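Local coordinates for GCN5-related N-acetyltransferase (PDB 4IUS), which is a GNAT-family protein that probably transfers an acyl group, such as acetyl from acetyl-CoA, to the amine of an acceptor substrate, at residues P172-A177 / A189-L194. The protein carries 1 engineered substitution. Residue numbers count along the deposited sequence, not the author numbering.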
# COMPACT_ATOMS: atom_id res chain seq x y z
N PRO A 172 13.84 18.03 8.50
CA PRO A 172 13.16 16.74 8.25
C PRO A 172 14.11 15.61 8.04
O PRO A 172 15.02 15.71 7.21
CB PRO A 172 12.33 16.99 7.00
CG PRO A 172 12.21 18.45 6.91
CD PRO A 172 13.44 19.05 7.52
N VAL A 173 13.92 14.54 8.78
CA VAL A 173 14.78 13.36 8.73
C VAL A 173 14.06 12.02 8.52
O VAL A 173 14.71 11.02 8.24
CB VAL A 173 15.73 13.25 9.94
CG1 VAL A 173 16.68 14.45 10.02
CG2 VAL A 173 14.95 13.10 11.24
N ALA A 174 12.73 12.03 8.68
CA ALA A 174 11.96 10.79 8.50
C ALA A 174 10.56 11.17 8.09
O ALA A 174 10.12 12.31 8.29
CB ALA A 174 11.93 9.91 9.74
N THR A 175 9.86 10.21 7.49
CA THR A 175 8.56 10.49 6.93
C THR A 175 7.70 9.22 6.88
O THR A 175 8.23 8.11 6.93
CB THR A 175 8.72 11.06 5.48
OG1 THR A 175 7.44 11.53 5.01
CG2 THR A 175 9.25 10.08 4.48
N ALA A 176 6.40 9.40 6.77
CA ALA A 176 5.41 8.35 6.50
C ALA A 176 4.16 9.03 5.94
O ALA A 176 3.97 10.21 6.14
CB ALA A 176 5.07 7.55 7.77
N ALA A 177 3.36 8.26 5.24
CA ALA A 177 2.17 8.80 4.57
C ALA A 177 1.00 7.86 4.78
O ALA A 177 1.19 6.66 5.10
CB ALA A 177 2.47 8.91 3.08
N ALA A 189 2.13 4.02 4.30
CA ALA A 189 3.18 3.63 3.37
C ALA A 189 4.13 4.81 3.23
O ALA A 189 4.05 5.79 3.95
CB ALA A 189 2.58 3.22 2.01
N GLY A 190 5.08 4.70 2.35
CA GLY A 190 6.00 5.80 2.13
C GLY A 190 6.88 6.08 3.34
O GLY A 190 7.30 7.22 3.53
N VAL A 191 7.19 5.08 4.13
CA VAL A 191 7.96 5.25 5.34
C VAL A 191 9.43 5.30 4.95
O VAL A 191 9.92 4.45 4.19
CB VAL A 191 7.72 4.14 6.39
CG1 VAL A 191 8.52 4.40 7.68
CG2 VAL A 191 6.25 4.06 6.71
N GLY A 192 10.16 6.28 5.46
CA GLY A 192 11.59 6.30 5.30
C GLY A 192 12.29 7.21 6.26
O GLY A 192 11.68 8.05 6.90
N THR A 193 13.60 7.03 6.35
CA THR A 193 14.47 7.90 7.11
C THR A 193 15.70 8.19 6.31
O THR A 193 16.15 7.36 5.51
CB THR A 193 14.91 7.29 8.45
OG1 THR A 193 15.99 6.38 8.25
CG2 THR A 193 13.73 6.62 9.15
N LEU A 194 16.26 9.37 6.50
CA LEU A 194 17.56 9.64 5.90
C LEU A 194 18.59 8.61 6.40
O LEU A 194 18.57 8.19 7.54
CB LEU A 194 18.02 11.03 6.28
CG LEU A 194 17.27 12.19 5.61
CD1 LEU A 194 17.90 13.48 6.16
CD2 LEU A 194 17.28 12.11 4.07
O HOH W 1 6.04 9.77 3.12
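Five main-chain hydrogen bonds define an antiparallel ladder whose strand axes run at 173° and approach to 4.5 Å. Thr175 and Gly192 form a hydrogen-bonded pair (Thr175 N to Gly192 O 2.9 Å, Gly192 N to Thr175 O 3.0 Å), as do Ala177 and Ala189 (Ala177 N to Ala189 O and Ala189 N to Ala177 O, both 2.9 Å), while Leu194 N donates to Val173 O at 2.9 Å. Between the two pairs the register slips by one residue: a beta bulge, with Gly190 at positive phi (65°), consistent with the bulge of the fourth core strand of GNAT enzymes, which borders the acetyl-CoA site. A water donates to Gly190 O and to Thr175 OG1, 2.9 Å from each. Apolar contacts add Ala176 CB to Val191 CG2 at 3.8 Å. This hairpin lies in the central GNAT sheet, between strands 161-168, whose Val164 O accepts a hydrogen bond from Thr175 OG1, and 222-225. Thr175 packs on helix 131-141; Ala174, Ala176 and Val191 touch helix 202-216.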